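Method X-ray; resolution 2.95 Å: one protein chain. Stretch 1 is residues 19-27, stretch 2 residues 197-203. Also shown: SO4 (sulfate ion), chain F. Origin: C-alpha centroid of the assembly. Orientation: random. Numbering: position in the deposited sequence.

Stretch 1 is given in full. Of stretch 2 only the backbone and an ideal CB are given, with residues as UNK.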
# COMPACT_ATOMS: atom_id res chain seq x y z
N ASN A 19 12.28 -5.33 -3.73
CA ASN A 19 11.48 -4.28 -4.34
C ASN A 19 10.31 -4.83 -5.15
O ASN A 19 10.46 -5.80 -5.90
CB ASN A 19 12.35 -3.39 -5.23
CG ASN A 19 12.90 -2.18 -4.50
OD1 ASN A 19 13.77 -2.30 -3.64
ND2 ASN A 19 12.37 -1.00 -4.83
N VAL A 20 9.14 -4.23 -4.98
CA VAL A 20 7.94 -4.68 -5.66
C VAL A 20 7.46 -3.57 -6.65
O VAL A 20 6.74 -3.83 -7.62
CB VAL A 20 6.91 -5.13 -4.61
CG1 VAL A 20 5.91 -4.02 -4.27
CG2 VAL A 20 6.22 -6.39 -5.05
N SER A 21 7.91 -2.34 -6.41
CA SER A 21 7.82 -1.26 -7.38
C SER A 21 9.05 -0.44 -7.16
O SER A 21 9.97 -0.89 -6.49
CB SER A 21 6.61 -0.39 -7.11
OG SER A 21 6.85 0.34 -5.94
N THR A 22 9.08 0.79 -7.67
CA THR A 22 10.29 1.59 -7.51
C THR A 22 10.55 2.06 -6.06
O THR A 22 11.70 2.12 -5.62
CB THR A 22 10.32 2.80 -8.42
OG1 THR A 22 10.41 2.36 -9.78
CG2 THR A 22 11.53 3.65 -8.10
N PHE A 23 9.49 2.37 -5.34
CA PHE A 23 9.66 2.86 -3.99
C PHE A 23 8.88 2.05 -2.93
O PHE A 23 8.72 2.49 -1.78
CB PHE A 23 9.27 4.32 -3.95
CG PHE A 23 10.13 5.17 -4.82
CD1 PHE A 23 11.50 5.17 -4.65
CD2 PHE A 23 9.57 5.97 -5.79
CE1 PHE A 23 12.31 5.97 -5.46
CE2 PHE A 23 10.37 6.77 -6.59
CZ PHE A 23 11.73 6.77 -6.43
N ILE A 24 8.41 0.87 -3.31
CA ILE A 24 7.76 -0.01 -2.34
C ILE A 24 8.41 -1.39 -2.30
O ILE A 24 8.39 -2.13 -3.28
CB ILE A 24 6.27 -0.13 -2.61
CG1 ILE A 24 5.72 1.26 -2.89
CG2 ILE A 24 5.59 -0.75 -1.41
CD1 ILE A 24 4.29 1.28 -3.32
N LYS A 25 9.02 -1.70 -1.16
CA LYS A 25 9.52 -3.04 -0.91
C LYS A 25 8.41 -3.89 -0.31
O LYS A 25 7.59 -3.41 0.48
CB LYS A 25 10.73 -3.02 0.02
CG LYS A 25 12.02 -2.94 -0.71
CD LYS A 25 13.15 -2.51 0.19
CE LYS A 25 14.46 -2.48 -0.58
NZ LYS A 25 14.69 -3.78 -1.27
N GLU A 26 8.38 -5.16 -0.72
CA GLU A 26 7.50 -6.11 -0.08
C GLU A 26 8.28 -6.74 1.06
O GLU A 26 9.15 -7.58 0.84
CB GLU A 26 7.02 -7.16 -1.06
CG GLU A 26 5.91 -7.98 -0.50
CD GLU A 26 5.70 -9.25 -1.27
OE1 GLU A 26 6.65 -9.70 -1.95
OE2 GLU A 26 4.58 -9.80 -1.20
N PHE A 27 7.98 -6.30 2.27
CA PHE A 27 8.73 -6.66 3.46
C PHE A 27 8.03 -7.79 4.20
O PHE A 27 6.96 -7.59 4.76
CB PHE A 27 8.88 -5.42 4.33
CG PHE A 27 9.64 -5.65 5.59
CD1 PHE A 27 10.90 -6.23 5.56
CD2 PHE A 27 9.12 -5.24 6.81
CE1 PHE A 27 11.60 -6.43 6.72
CE2 PHE A 27 9.82 -5.44 7.96
CZ PHE A 27 11.07 -6.04 7.92
N UNK A 197 3.22 1.80 -15.85
CA UNK A 197 3.14 0.34 -15.86
C UNK A 197 4.13 -0.36 -14.94
O UNK A 197 3.79 -1.37 -14.34
CB UNK A 197 3.35 -0.17 -17.29
N UNK A 198 5.34 0.18 -14.83
CA UNK A 198 6.41 -0.45 -14.05
C UNK A 198 6.08 -0.51 -12.56
O UNK A 198 6.63 -1.34 -11.82
CB UNK A 198 7.72 0.31 -14.26
N UNK A 199 5.16 0.35 -12.13
CA UNK A 199 4.87 0.52 -10.72
C UNK A 199 3.70 -0.33 -10.21
O UNK A 199 3.30 -0.23 -9.05
CB UNK A 199 4.58 2.00 -10.45
N UNK A 200 3.16 -1.19 -11.06
CA UNK A 200 2.08 -2.05 -10.65
C UNK A 200 2.64 -3.28 -9.95
O UNK A 200 3.69 -3.79 -10.33
CB UNK A 200 1.22 -2.45 -11.85
N UNK A 201 1.94 -3.75 -8.92
CA UNK A 201 2.29 -5.03 -8.31
C UNK A 201 1.05 -5.73 -7.76
O UNK A 201 0.02 -5.10 -7.53
CB UNK A 201 3.32 -4.83 -7.20
N UNK A 202 1.17 -7.05 -7.58
CA UNK A 202 0.08 -7.91 -7.12
C UNK A 202 -1.00 -8.13 -8.17
O UNK A 202 -2.06 -8.63 -7.85
CB UNK A 202 -0.55 -7.31 -5.86
N UNK A 203 -0.72 -7.78 -9.43
CA UNK A 203 -1.76 -7.85 -10.44
C UNK A 203 -2.31 -9.25 -10.64
O UNK A 203 -3.52 -9.45 -10.68
CB UNK A 203 -1.22 -7.32 -11.77
S SO4 F . 2.57 -9.76 -9.98
O1 SO4 F . 2.96 -8.36 -9.84
O2 SO4 F . 1.15 -9.84 -10.28
O3 SO4 F . 3.32 -10.38 -11.07
O4 SO4 F . 2.85 -10.45 -8.72

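Position 197 opens a short 3-10 segment, and its ideal CB has no atom of stretch 1 nearby. Many side chains would suit it. It is Lys197, which stays out of reach of stretch 1.

Position 198 sends its CA-to-CB bond sideways. A short side chain would end in open space, while a medium-sized polar one could approach the hydroxyl of Thr22. The residue is Asn198. Its end comes nearer than its CB, with ND2 3.9 Å from Thr22 OG1, and ND2 is hydrogen-bonded elsewhere in the structure.

Position 199 closes the 3-10 segment. Its ideal CB is 4.6 Å from Ser21 CB. The bond points sideways, so a side chain must bend to meet stretch 1. Thr22 offers two donors there, its backbone N and its OG1. An acceptor suits the place: Asp, Glu, Asn or Gln, with the longer ones reaching further. Glu199 is found. Thr22 OG1 donates to Glu199 OE2 at 2.5 Å, and Thr22 N makes a weak hydrogen bond to the same OE2 at 3.0 Å. A chi2 near 52° (p) helps fold the chain back toward them.

Position 200 points its CB away from stretch 1. Stretch 1 sets little demand here, so polar or apolar side chains of many sizes would do. It is Ile200, whose side chain makes no close approach to stretch 1.

Position 201 is extended, with phi/psi of -148/159, and its CB points toward stretch 1. The ideal CB is 3.6 Å from Val20 O. Beyond it lie the methyl groups of Val20 and Ile24, an apolar surface that would suit Leu, Met or an aromatic ring. Phe201 occupies it. Its chi1 of 54° (p) brings the ring beside these groups. Val20 CG1 sits over one ring face, 3.5 Å from the centroid of the Phe201 ring, in a CH-pi contact. Ile24 CD1 packs obliquely, 3.8 Å from Phe201 CE2.

Position 202 has a positive phi of 72°, which favors Gly or Asn but does not exclude others. Its CB points sideways. The carboxylate of Glu26 lies well beyond, so a long side chain with a donor could reach it: Tyr, Lys or Arg. Tyr202 does so, its OH 2.9 Å from Glu26 OE2, near the ring plane. The backbone Tyr202 N makes a weak hydrogen bond to O1 of the sulfate, at 3.2 Å.

Position 203 begins a helix and is out of reach of stretch 1, so many residues would fit. It is Glu203, whose backbone N lies 2.9 Å from sulfate O2.

Stretch 2, residues 197-203: KNEIFYE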
# COMPACT_ATOMS: atom_id res chain seq x y z
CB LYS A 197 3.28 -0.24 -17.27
CG LYS A 197 2.91 -1.71 -17.30
CD LYS A 197 2.70 -2.26 -18.71
CE LYS A 197 3.96 -2.89 -19.28
NZ LYS A 197 3.67 -4.14 -20.05
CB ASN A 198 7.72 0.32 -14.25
CG ASN A 198 8.95 -0.43 -13.71
OD1 ASN A 198 9.14 -1.62 -13.96
ND2 ASN A 198 9.79 0.30 -12.99
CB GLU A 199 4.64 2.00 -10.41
CG GLU A 199 5.88 2.70 -9.88
CD GLU A 199 7.11 2.51 -10.75
OE1 GLU A 199 7.20 3.13 -11.83
OE2 GLU A 199 8.02 1.77 -10.32
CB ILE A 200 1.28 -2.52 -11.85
CG1 ILE A 200 0.74 -1.31 -12.62
CG2 ILE A 200 0.15 -3.46 -11.40
CD1 ILE A 200 0.55 -1.56 -14.11
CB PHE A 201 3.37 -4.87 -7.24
CG PHE A 201 3.04 -3.86 -6.18
CD1 PHE A 201 2.56 -4.27 -4.94
CD2 PHE A 201 3.20 -2.50 -6.41
CE1 PHE A 201 2.25 -3.34 -3.96
CE2 PHE A 201 2.90 -1.58 -5.42
CZ PHE A 201 2.42 -2.00 -4.20
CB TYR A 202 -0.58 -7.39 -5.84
CG TYR A 202 0.30 -7.44 -4.62
CD1 TYR A 202 1.19 -8.50 -4.42
CD2 TYR A 202 0.23 -6.45 -3.65
CE1 TYR A 202 1.99 -8.55 -3.30
CE2 TYR A 202 1.02 -6.49 -2.53
CZ TYR A 202 1.90 -7.54 -2.35
OH TYR A 202 2.67 -7.57 -1.22
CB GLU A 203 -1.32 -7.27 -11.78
CG GLU A 203 -2.40 -7.47 -12.84
CD GLU A 203 -2.08 -6.84 -14.19
OE1 GLU A 203 -0.97 -6.29 -14.35
OE2 GLU A 203 -2.97 -6.90 -15.08
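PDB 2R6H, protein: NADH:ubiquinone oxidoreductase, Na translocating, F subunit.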